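Local coordinates for CHAD domain (PDB 6QV5), which probably binds inorganic polyphosphate through an all-helical CHAD domain, and also carries a zinc ion in this crystal, at residues C80-L91 against R148-W159; P12-L20 against A32-R43. One frame throughout, in Å; residues are numbered along the deposited sequence. Where two conformers were deposited one is given.

Interaction 1 (C80-L91 against R148-W159); sequences CPPALQDDISWL and RYTRLMLTLGAW
Asp87 and Arg148 close the outer edge of a helix-helix contact within the helical-bundle architecture of the CHAD domain, where residues 82-91 of helix 82-108 cross residues 148-159 of helix 147-163 at -132°, their local axes 10.3 Å apart. Arg148 takes the carboxylate side-on, and the two nitrogens it uses both go to one oxygen: NE reaches Asp87 OD1 at 2.8 Å with an N-H...O angle of 156°, and NH2 reaches the same OD1 at 3.1 Å, on its anti lone pair. NE meets the anti side too, but 32° out of the carboxylate plane. OD1 lies in the guanidinium plane, while the carboxylate stands nearly perpendicular to it. The arginine chain runs extended from CG to NE along the Trp90 indole, which sets CD over the six-membered ring and lays the guanidinium flat on the five-membered one, a stacked cation-pi pair. Salt bridge and ring together fix the rotation of this exposed group.

Inward the contact turns apolar. Leu152 is a knob in the hole formed by Leu84, Asp87, Ile88 and Leu91, its CD1 3.7 Å from Asp87 CB. Leu91 CD1 packs against Tyr149 CD1, and the hydroxyl of that tyrosine is satisfied by Glu45. Two further hydroxyls turn back to their own helices: Thr155 OG1 donates to Arg151 O, and Ser89 OG donates to Gln85 O while also bonding Arg68.

At the other end, Trp159 packs against the turn that leads into helix 82-108. Pro81, the N-cap residue, sets CD over the five-membered ring, and Cys80 SG stands 4.5 Å from the centroid of the six-membered ring of Trp159.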
loop_
_atom_site.group_PDB
_atom_site.type_symbol
_atom_site.label_atom_id
_atom_site.label_comp_id
_atom_site.label_asym_id
_atom_site.label_seq_id
_atom_site.Cartn_x
_atom_site.Cartn_y
_atom_site.Cartn_z
ATOM N N CYS A 80 -13.476 -12.193 7.173
ATOM C CA CYS A 80 -13.196 -11.326 8.317
ATOM C C CYS A 80 -14.484 -10.637 8.801
ATOM O O CYS A 80 -15.223 -10.113 7.960
ATOM C CB CYS A 80 -12.116 -10.308 7.958
ATOM S SG CYS A 80 -11.428 -9.414 9.376
ATOM N N PRO A 81 -14.779 -10.624 10.131
ATOM C CA PRO A 81 -16.008 -9.959 10.612
ATOM C C PRO A 81 -16.120 -8.491 10.177
ATOM O O PRO A 81 -15.096 -7.802 10.139
ATOM C CB PRO A 81 -15.916 -10.093 12.135
ATOM C CG PRO A 81 -15.031 -11.258 12.361
ATOM C CD PRO A 81 -14.023 -11.214 11.255
ATOM N N PRO A 82 -17.337 -8.004 9.815
ATOM C CA PRO A 82 -17.474 -6.609 9.347
ATOM C C PRO A 82 -16.991 -5.532 10.317
ATOM O O PRO A 82 -16.501 -4.500 9.858
ATOM C CB PRO A 82 -18.970 -6.474 9.043
ATOM C CG PRO A 82 -19.623 -7.577 9.810
ATOM C CD PRO A 82 -18.639 -8.701 9.785
ATOM N N ALA A 83 -17.111 -5.775 11.641
ATOM C CA ALA A 83 -16.671 -4.855 12.695
ATOM C C ALA A 83 -15.156 -4.626 12.647
ATOM O O ALA A 83 -14.712 -3.487 12.811
ATOM C CB ALA A 83 -17.084 -5.380 14.060
ATOM N N LEU A 84 -14.370 -5.700 12.392
ATOM C CA LEU A 84 -12.910 -5.634 12.281
ATOM C C LEU A 84 -12.497 -4.902 11.009
ATOM O O LEU A 84 -11.575 -4.087 11.053
ATOM C CB LEU A 84 -12.270 -7.034 12.323
ATOM C CG LEU A 84 -12.213 -7.740 13.681
ATOM C CD1 LEU A 84 -11.782 -9.180 13.520
ATOM C CD2 LEU A 84 -11.259 -7.041 14.635
ATOM N N GLN A 85 -13.207 -5.167 9.889
ATOM C CA GLN A 85 -12.976 -4.542 8.582
ATOM C C GLN A 85 -13.188 -3.024 8.622
ATOM O O GLN A 85 -12.498 -2.299 7.904
ATOM C CB GLN A 85 -13.843 -5.195 7.493
ATOM C CG GLN A 85 -13.366 -6.590 7.096
ATOM C CD GLN A 85 -14.177 -7.171 5.966
ATOM O OE1 GLN A 85 -15.290 -7.672 6.160
ATOM N NE2 GLN A 85 -13.631 -7.125 4.761
ATOM N N ASP A 86 -14.118 -2.547 9.480
ATOM C CA ASP A 86 -14.401 -1.122 9.676
ATOM C C ASP A 86 -13.239 -0.453 10.416
ATOM O O ASP A 86 -12.870 0.674 10.081
ATOM C CB ASP A 86 -15.715 -0.918 10.458
ATOM C CG ASP A 86 -16.986 -1.374 9.757
ATOM O OD1 ASP A 86 -16.964 -1.522 8.513
ATOM O OD2 ASP A 86 -18.005 -1.573 10.452
ATOM N N ASP A 87 -12.661 -1.157 11.414
ATOM C CA ASP A 87 -11.531 -0.677 12.213
ATOM C C ASP A 87 -10.219 -0.689 11.418
ATOM O O ASP A 87 -9.365 0.167 11.656
ATOM C CB ASP A 87 -11.400 -1.472 13.522
ATOM C CG ASP A 87 -12.605 -1.402 14.444
ATOM O OD1 ASP A 87 -13.161 -0.293 14.616
ATOM O OD2 ASP A 87 -12.976 -2.450 15.012
ATOM N N ILE A 88 -10.064 -1.648 10.475
ATOM C CA ILE A 88 -8.894 -1.756 9.591
ATOM C C ILE A 88 -8.917 -0.567 8.616
ATOM O O ILE A 88 -7.877 0.049 8.374
ATOM C CB ILE A 88 -8.832 -3.144 8.880
ATOM C CG1 ILE A 88 -8.451 -4.255 9.884
ATOM C CG2 ILE A 88 -7.859 -3.145 7.681
ATOM C CD1 ILE A 88 -8.998 -5.636 9.560
ATOM N N SER A 89 -10.123 -0.225 8.109
ATOM C CA SER A 89 -10.361 0.907 7.211
ATOM C C SER A 89 -10.075 2.231 7.923
ATOM O O SER A 89 -9.526 3.142 7.305
ATOM C CB SER A 89 -11.790 0.880 6.678
ATOM O OG SER A 89 -12.011 -0.276 5.887
ATOM N N TRP A 90 -10.413 2.314 9.229
ATOM C CA TRP A 90 -10.164 3.478 10.083
ATOM C C TRP A 90 -8.654 3.659 10.291
ATOM O O TRP A 90 -8.156 4.775 10.147
ATOM C CB TRP A 90 -10.915 3.343 11.425
ATOM C CG TRP A 90 -10.374 4.199 12.533
ATOM C CD1 TRP A 90 -10.562 5.539 12.704
ATOM C CD2 TRP A 90 -9.540 3.768 13.618
ATOM N NE1 TRP A 90 -9.898 5.971 13.829
ATOM C CE2 TRP A 90 -9.261 4.905 14.408
ATOM C CE3 TRP A 90 -8.991 2.530 13.993
ATOM C CZ2 TRP A 90 -8.468 4.838 15.560
ATOM C CZ3 TRP A 90 -8.201 2.466 15.130
ATOM C CH2 TRP A 90 -7.951 3.609 15.903
ATOM N N LEU A 91 -7.935 2.560 10.609
ATOM C CA LEU A 91 -6.484 2.540 10.817
ATOM C C LEU A 91 -5.730 2.914 9.529
ATOM O O LEU A 91 -4.738 3.644 9.593
ATOM C CB LEU A 91 -6.039 1.160 11.350
ATOM C CG LEU A 91 -4.541 0.923 11.612
ATOM C CD1 LEU A 91 -4.002 1.850 12.690
ATOM C CD2 LEU A 91 -4.281 -0.518 11.996
ATOM N N ARG A 148 -9.266 1.683 20.676
ATOM C CA ARG A 148 -9.795 1.156 19.414
ATOM C C ARG A 148 -8.726 0.375 18.632
ATOM O O ARG A 148 -9.042 -0.666 18.051
ATOM C CB ARG A 148 -10.381 2.289 18.549
ATOM C CG ARG A 148 -11.287 1.788 17.428
ATOM C CD ARG A 148 -11.764 2.891 16.508
ATOM N NE ARG A 148 -12.506 2.338 15.373
ATOM C CZ ARG A 148 -13.119 3.064 14.444
ATOM N NH1 ARG A 148 -13.095 4.390 14.502
ATOM N NH2 ARG A 148 -13.766 2.469 13.451
ATOM N N TYR A 149 -7.469 0.867 18.633
ATOM C CA TYR A 149 -6.359 0.217 17.939
ATOM C C TYR A 149 -5.921 -1.088 18.612
ATOM O O TYR A 149 -5.817 -2.112 17.932
ATOM C CB TYR A 149 -5.164 1.174 17.760
ATOM C CG TYR A 149 -3.925 0.487 17.223
ATOM C CD1 TYR A 149 -3.856 0.069 15.897
ATOM C CD2 TYR A 149 -2.843 0.209 18.053
ATOM C CE1 TYR A 149 -2.730 -0.588 15.404
ATOM C CE2 TYR A 149 -1.713 -0.447 17.571
ATOM C CZ TYR A 149 -1.660 -0.840 16.244
ATOM O OH TYR A 149 -0.554 -1.493 15.762
ATOM N N THR A 150 -5.623 -1.036 19.928
ATOM C CA THR A 150 -5.160 -2.186 20.712
ATOM C C THR A 150 -6.191 -3.316 20.737
ATOM O O THR A 150 -5.799 -4.482 20.672
ATOM C CB THR A 150 -4.697 -1.768 22.107
ATOM O OG1 THR A 150 -5.712 -0.979 22.724
ATOM C CG2 THR A 150 -3.377 -1.003 22.077
ATOM N N ARG A 151 -7.499 -2.973 20.783
ATOM C CA ARG A 151 -8.582 -3.959 20.746
ATOM C C ARG A 151 -8.625 -4.647 19.385
ATOM O O ARG A 151 -8.781 -5.863 19.335
ATOM C CB ARG A 151 -9.947 -3.334 21.084
ATOM C CG ARG A 151 -10.161 -3.128 22.574
ATOM C CD ARG A 151 -11.577 -2.709 22.911
ATOM N NE ARG A 151 -12.477 -3.859 23.013
ATOM C CZ ARG A 151 -13.727 -3.799 23.461
ATOM N NH1 ARG A 151 -14.469 -4.897 23.523
ATOM N NH2 ARG A 151 -14.244 -2.642 23.856
ATOM N N LEU A 152 -8.431 -3.878 18.294
ATOM C CA LEU A 152 -8.409 -4.378 16.915
ATOM C C LEU A 152 -7.299 -5.412 16.699
ATOM O O LEU A 152 -7.580 -6.484 16.163
ATOM C CB LEU A 152 -8.293 -3.205 15.910
ATOM C CG LEU A 152 -7.870 -3.519 14.463
ATOM C CD1 LEU A 152 -8.983 -4.211 13.692
ATOM C CD2 LEU A 152 -7.441 -2.260 13.740
ATOM N N MET A 153 -6.056 -5.097 17.126
ATOM C CA MET A 153 -4.884 -5.975 16.997
ATOM C C MET A 153 -5.064 -7.276 17.776
ATOM O O MET A 153 -4.647 -8.338 17.309
ATOM C CB MET A 153 -3.600 -5.257 17.454
ATOM C CG MET A 153 -3.192 -4.093 16.575
ATOM S SD MET A 153 -2.593 -4.573 14.935
ATOM C CE MET A 153 -3.861 -3.860 13.921
ATOM N N LEU A 154 -5.706 -7.183 18.955
ATOM C CA LEU A 154 -5.998 -8.305 19.836
ATOM C C LEU A 154 -7.114 -9.182 19.250
ATOM O O LEU A 154 -6.958 -10.404 19.216
ATOM C CB LEU A 154 -6.379 -7.777 21.232
ATOM C CG LEU A 154 -6.551 -8.789 22.358
ATOM C CD1 LEU A 154 -5.206 -9.333 22.828
ATOM C CD2 LEU A 154 -7.280 -8.161 23.525
ATOM N N THR A 155 -8.223 -8.560 18.783
ATOM C CA THR A 155 -9.372 -9.267 18.202
ATOM C C THR A 155 -8.993 -9.937 16.870
ATOM O O THR A 155 -9.458 -11.049 16.612
ATOM C CB THR A 155 -10.610 -8.351 18.116
ATOM O OG1 THR A 155 -10.780 -7.673 19.361
ATOM C CG2 THR A 155 -11.894 -9.114 17.797
ATOM N N LEU A 156 -8.132 -9.286 16.049
ATOM C CA LEU A 156 -7.658 -9.844 14.774
ATOM C C LEU A 156 -6.818 -11.099 15.006
ATOM O O LEU A 156 -7.026 -12.102 14.324
ATOM C CB LEU A 156 -6.847 -8.817 13.962
ATOM C CG LEU A 156 -7.589 -8.021 12.887
ATOM C CD1 LEU A 156 -6.709 -6.915 12.348
ATOM C CD2 LEU A 156 -8.039 -8.916 11.731
ATOM N N GLY A 157 -5.899 -11.025 15.973
ATOM C CA GLY A 157 -5.020 -12.121 16.368
ATOM C C GLY A 157 -5.782 -13.308 16.920
ATOM O O GLY A 157 -5.456 -14.455 16.599
ATOM N N ALA A 158 -6.826 -13.032 17.732
ATOM C CA ALA A 158 -7.704 -14.038 18.335
ATOM C C ALA A 158 -8.545 -14.740 17.265
ATOM O O ALA A 158 -8.727 -15.956 17.337
ATOM C CB ALA A 158 -8.608 -13.390 19.373
ATOM N N TRP A 159 -9.044 -13.973 16.274
ATOM C CA TRP A 159 -9.840 -14.480 15.155
ATOM C C TRP A 159 -8.963 -15.334 14.234
ATOM O O TRP A 159 -9.406 -16.392 13.788
ATOM C CB TRP A 159 -10.500 -13.318 14.388
ATOM C CG TRP A 159 -11.128 -13.717 13.086
ATOM C CD1 TRP A 159 -12.361 -14.269 12.903
ATOM C CD2 TRP A 159 -10.537 -13.612 11.785
ATOM N NE1 TRP A 159 -12.576 -14.514 11.567
ATOM C CE2 TRP A 159 -11.470 -14.125 10.857
ATOM C CE3 TRP A 159 -9.296 -13.148 11.312
ATOM C CZ2 TRP A 159 -11.205 -14.183 9.484
ATOM C CZ3 TRP A 159 -9.038 -13.202 9.953
ATOM C CH2 TRP A 159 -9.987 -13.706 9.053
#

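Interaction 2 (P12-L20 against A32-R43); sequences PFRAQALAL and AILGNCLEHIQR
Phe13 lays its ring against Glu39 and Arg43, in the C-terminal part of segment 32-43, and Arg43 CB covers one face of it, 3.5 Å from Phe13 CG. With CG anti to the backbone N (chi1 -172°), the phenyl group swings in toward the helix, its CZ reaching Glu39 CD at 3.7 Å; ring and carboxylate planes are inclined by 62°.

His40, about one turn before Arg43, presents a face to the extended chain. Ala15 CB sits over that imidazole in a CH-pi contact, 3.5 Å from His40 ND1, while Phe13 O lies at the ring's edge. NE2 of the histidine is hydrogen-bonded to Gln59 of helix 54-73.

Asn36 reaches across to the irregular segment 12-20, CG anti to its own N, and donates ND2 to Gln16 O at 2.8 Å. The carbonyl oxygen lies close to the amide plane of Asn36, but the donor stands 40° above the carbonyl plane of Gln16. Asn36 OD1 is taken by Arg66, so both ends of this buried amide are used. A water joins the same neighbourhood, accepting from Gln16 N and donating to Asn36 O and Glu39 OE1.

Farther along, Leu18 meets Ile33 at about a right angle, CD2 to CG1 3.7 Å, and Leu20 CD2 rests on Ala32 CB.

The N-terminal segment 12-20 is thus laid along the helix that follows it in sequence. Its backbone polar groups at Gln16 are met by an amide and a water, which implies a course set by specific bonds as well as by apolar packing.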
loop_
_atom_site.group_PDB
_atom_site.type_symbol
_atom_site.label_atom_id
_atom_site.label_comp_id
_atom_site.label_asym_id
_atom_site.label_seq_id
_atom_site.Cartn_x
_atom_site.Cartn_y
_atom_site.Cartn_z
ATOM N N PRO A 12 13.269 1.541 11.823
ATOM C CA PRO A 12 12.094 1.069 11.068
ATOM C C PRO A 12 12.112 -0.442 10.847
ATOM O O PRO A 12 13.176 -1.018 10.606
ATOM C CB PRO A 12 12.181 1.835 9.737
ATOM C CG PRO A 12 13.399 2.723 9.839
ATOM C CD PRO A 12 14.256 2.162 10.922
ATOM N N PHE A 13 10.933 -1.082 10.927
ATOM C CA PHE A 13 10.800 -2.525 10.740
ATOM C C PHE A 13 10.163 -2.870 9.397
ATOM O O PHE A 13 9.005 -2.527 9.149
ATOM C CB PHE A 13 10.024 -3.168 11.907
ATOM C CG PHE A 13 9.981 -4.681 11.907
ATOM C CD1 PHE A 13 10.965 -5.421 12.552
ATOM C CD2 PHE A 13 8.930 -5.365 11.305
ATOM C CE1 PHE A 13 10.917 -6.820 12.566
ATOM C CE2 PHE A 13 8.884 -6.763 11.317
ATOM C CZ PHE A 13 9.876 -7.481 11.948
ATOM N N ARG A 14 10.928 -3.562 8.541
ATOM C CA ARG A 14 10.470 -4.033 7.237
ATOM C C ARG A 14 9.852 -5.420 7.394
ATOM O O ARG A 14 10.206 -6.143 8.330
ATOM C CB ARG A 14 11.632 -4.072 6.235
ATOM C CG ARG A 14 11.826 -2.761 5.498
ATOM C CD ARG A 14 13.200 -2.169 5.738
ATOM N NE ARG A 14 13.317 -0.827 5.162
ATOM C CZ ARG A 14 13.727 -0.572 3.923
ATOM N NH1 ARG A 14 14.071 -1.567 3.112
ATOM N NH2 ARG A 14 13.799 0.678 3.486
ATOM N N ALA A 15 8.927 -5.789 6.483
ATOM C CA ALA A 15 8.243 -7.084 6.493
ATOM C C ALA A 15 9.247 -8.235 6.440
ATOM O O ALA A 15 10.093 -8.277 5.543
ATOM C CB ALA A 15 7.269 -7.177 5.328
ATOM N N GLN A 16 9.187 -9.126 7.447
ATOM C CA GLN A 16 10.068 -10.288 7.569
ATOM C C GLN A 16 9.834 -11.261 6.416
ATOM O O GLN A 16 8.684 -11.490 6.033
ATOM C CB GLN A 16 9.851 -10.993 8.917
ATOM C CG GLN A 16 11.087 -11.004 9.805
ATOM C CD GLN A 16 10.883 -11.849 11.037
ATOM O OE1 GLN A 16 10.450 -11.366 12.087
ATOM N NE2 GLN A 16 11.195 -13.133 10.938
ATOM N N ALA A 17 10.930 -11.806 5.845
ATOM C CA ALA A 17 10.883 -12.758 4.735
ATOM C C ALA A 17 10.210 -14.055 5.183
ATOM O O ALA A 17 10.704 -14.731 6.090
ATOM C CB ALA A 17 12.287 -13.032 4.214
ATOM N N LEU A 18 9.043 -14.356 4.593
ATOM C CA LEU A 18 8.260 -15.541 4.928
ATOM C C LEU A 18 8.543 -16.687 3.956
ATOM O O LEU A 18 8.089 -16.664 2.808
ATOM C CB LEU A 18 6.757 -15.199 4.997
ATOM C CG LEU A 18 5.828 -16.242 5.630
ATOM C CD1 LEU A 18 5.954 -16.259 7.149
ATOM C CD2 LEU A 18 4.393 -15.970 5.257
ATOM N N ALA A 19 9.321 -17.677 4.420
ATOM C CA ALA A 19 9.690 -18.850 3.632
ATOM C C ALA A 19 8.905 -20.079 4.105
ATOM O O ALA A 19 9.323 -20.781 5.032
ATOM C CB ALA A 19 11.193 -19.092 3.709
ATOM N N LEU A 20 7.736 -20.304 3.484
ATOM C CA LEU A 20 6.854 -21.429 3.795
ATOM C C LEU A 20 7.364 -22.703 3.134
ATOM O O LEU A 20 7.957 -22.638 2.051
ATOM C CB LEU A 20 5.416 -21.149 3.314
ATOM C CG LEU A 20 4.610 -20.072 4.045
ATOM C CD1 LEU A 20 3.479 -19.572 3.174
ATOM C CD2 LEU A 20 4.046 -20.593 5.363
ATOM N N ALA A 32 0.567 -17.787 9.447
ATOM C CA ALA A 32 1.938 -17.355 9.170
ATOM C C ALA A 32 1.943 -16.077 8.328
ATOM O O ALA A 32 2.751 -15.188 8.592
ATOM C CB ALA A 32 2.715 -18.457 8.469
ATOM N N ILE A 33 1.025 -15.982 7.333
ATOM C CA ILE A 33 0.852 -14.829 6.438
ATOM C C ILE A 33 0.283 -13.636 7.220
ATOM O O ILE A 33 0.864 -12.548 7.171
ATOM C CB ILE A 33 -0.001 -15.203 5.180
ATOM C CG1 ILE A 33 0.807 -16.091 4.209
ATOM C CG2 ILE A 33 -0.555 -13.958 4.453
ATOM C CD1 ILE A 33 -0.013 -17.007 3.326
ATOM N N LEU A 34 -0.842 -13.845 7.941
ATOM C CA LEU A 34 -1.490 -12.797 8.736
ATOM C C LEU A 34 -0.649 -12.354 9.929
ATOM O O LEU A 34 -0.657 -11.171 10.267
ATOM C CB LEU A 34 -2.904 -13.201 9.179
ATOM C CG LEU A 34 -3.995 -13.240 8.100
ATOM C CD1 LEU A 34 -5.283 -13.748 8.679
ATOM C CD2 LEU A 34 -4.244 -11.859 7.491
ATOM N N GLY A 35 0.081 -13.300 10.527
ATOM C CA GLY A 35 0.985 -13.050 11.646
ATOM C C GLY A 35 2.155 -12.174 11.240
ATOM O O GLY A 35 2.591 -11.324 12.017
ATOM N N ASN A 36 2.647 -12.367 9.999
ATOM C CA ASN A 36 3.729 -11.593 9.388
ATOM C C ASN A 36 3.250 -10.153 9.143
ATOM O O ASN A 36 4.021 -9.211 9.334
ATOM C CB ASN A 36 4.165 -12.245 8.070
ATOM C CG ASN A 36 5.394 -11.634 7.449
ATOM O OD1 ASN A 36 5.328 -10.624 6.744
ATOM N ND2 ASN A 36 6.544 -12.245 7.692
ATOM N N CYS A 37 1.971 -9.997 8.734
ATOM C CA CYS A 37 1.327 -8.709 8.479
ATOM C C CYS A 37 1.129 -7.937 9.777
ATOM O O CYS A 37 1.454 -6.752 9.827
ATOM C CB CYS A 37 0.010 -8.894 7.733
ATOM S SG CYS A 37 0.198 -9.386 6.001
ATOM N N LEU A 38 0.613 -8.611 10.828
ATOM C CA LEU A 38 0.379 -8.013 12.144
ATOM C C LEU A 38 1.683 -7.602 12.823
ATOM O O LEU A 38 1.713 -6.550 13.456
ATOM C CB LEU A 38 -0.456 -8.931 13.053
ATOM C CG LEU A 38 -1.928 -9.136 12.661
ATOM C CD1 LEU A 38 -2.507 -10.357 13.354
ATOM C CD2 LEU A 38 -2.773 -7.902 12.961
ATOM N N GLU A 39 2.765 -8.399 12.651
ATOM C CA GLU A 39 4.100 -8.102 13.191
ATOM C C GLU A 39 4.671 -6.848 12.509
ATOM O O GLU A 39 5.247 -5.998 13.186
ATOM C CB GLU A 39 5.048 -9.304 13.014
ATOM C CG GLU A 39 6.434 -9.112 13.616
ATOM C CD GLU A 39 7.506 -10.090 13.164
ATOM O OE1 GLU A 39 7.550 -10.424 11.958
ATOM O OE2 GLU A 39 8.318 -10.506 14.020
ATOM N N HIS A 40 4.469 -6.724 11.179
ATOM C CA HIS A 40 4.914 -5.588 10.362
ATOM C C HIS A 40 4.274 -4.269 10.838
ATOM O O HIS A 40 4.928 -3.228 10.815
ATOM C CB HIS A 40 4.623 -5.858 8.870
ATOM C CG HIS A 40 5.305 -4.935 7.901
ATOM N ND1 HIS A 40 4.918 -4.882 6.573
ATOM C CD2 HIS A 40 6.335 -4.074 8.087
ATOM C CE1 HIS A 40 5.703 -3.982 6.003
ATOM N NE2 HIS A 40 6.574 -3.471 6.873
ATOM N N ILE A 41 3.017 -4.336 11.313
ATOM C CA ILE A 41 2.268 -3.198 11.853
ATOM C C ILE A 41 2.750 -2.880 13.285
ATOM O O ILE A 41 3.137 -1.739 13.555
ATOM C CB ILE A 41 0.727 -3.469 11.797
ATOM C CG1 ILE A 41 0.240 -3.677 10.346
ATOM C CG2 ILE A 41 -0.079 -2.357 12.493
ATOM C CD1 ILE A 41 -1.055 -4.474 10.188
ATOM N N GLN A 42 2.717 -3.906 14.177
ATOM C CA GLN A 42 3.081 -3.829 15.595
ATOM C C GLN A 42 4.509 -3.328 15.861
ATOM O O GLN A 42 4.702 -2.486 16.737
ATOM C CB GLN A 42 2.834 -5.194 16.272
ATOM C CG GLN A 42 3.113 -5.246 17.773
ATOM C CD GLN A 42 4.482 -5.800 18.095
ATOM O OE1 GLN A 42 4.841 -6.922 17.715
ATOM N NE2 GLN A 42 5.278 -5.026 18.817
ATOM N N ARG A 43 5.510 -3.861 15.137
ATOM C CA ARG A 43 6.917 -3.491 15.347
ATOM C C ARG A 43 7.270 -2.042 14.949
ATOM O O ARG A 43 8.393 -1.601 15.211
ATOM C CB ARG A 43 7.866 -4.496 14.674
ATOM C CG ARG A 43 7.807 -5.920 15.248
ATOM C CD ARG A 43 8.533 -6.080 16.574
ATOM N NE ARG A 43 9.984 -6.141 16.400
ATOM C CZ ARG A 43 10.857 -5.449 17.127
ATOM N NH1 ARG A 43 10.435 -4.631 18.084
ATOM N NH2 ARG A 43 12.158 -5.568 16.900
HETATM O O HOH W 1 6.753 -9.135 9.379
#

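Helix 26-42 ties the two contacts together: interaction 2 uses the side facing segment 12-20, while Leu34, Leu38 and Ile41 on other positions of the same helix pack against Trp159, Met153, Leu156 and Tyr149 of interaction 1. Their centres lie about 17 Å apart, and both are only partly buried. Interaction 1 joins two helices through a leucine-rich interior, with its charged pair at the exposed margin. Interaction 2 joins an irregular chain to a helix, and there the polar groups enter the middle of the contact: a buried asparagine, a histidine and a bridging water, with aliphatic packing toward one end and a phenylalanine toward the other.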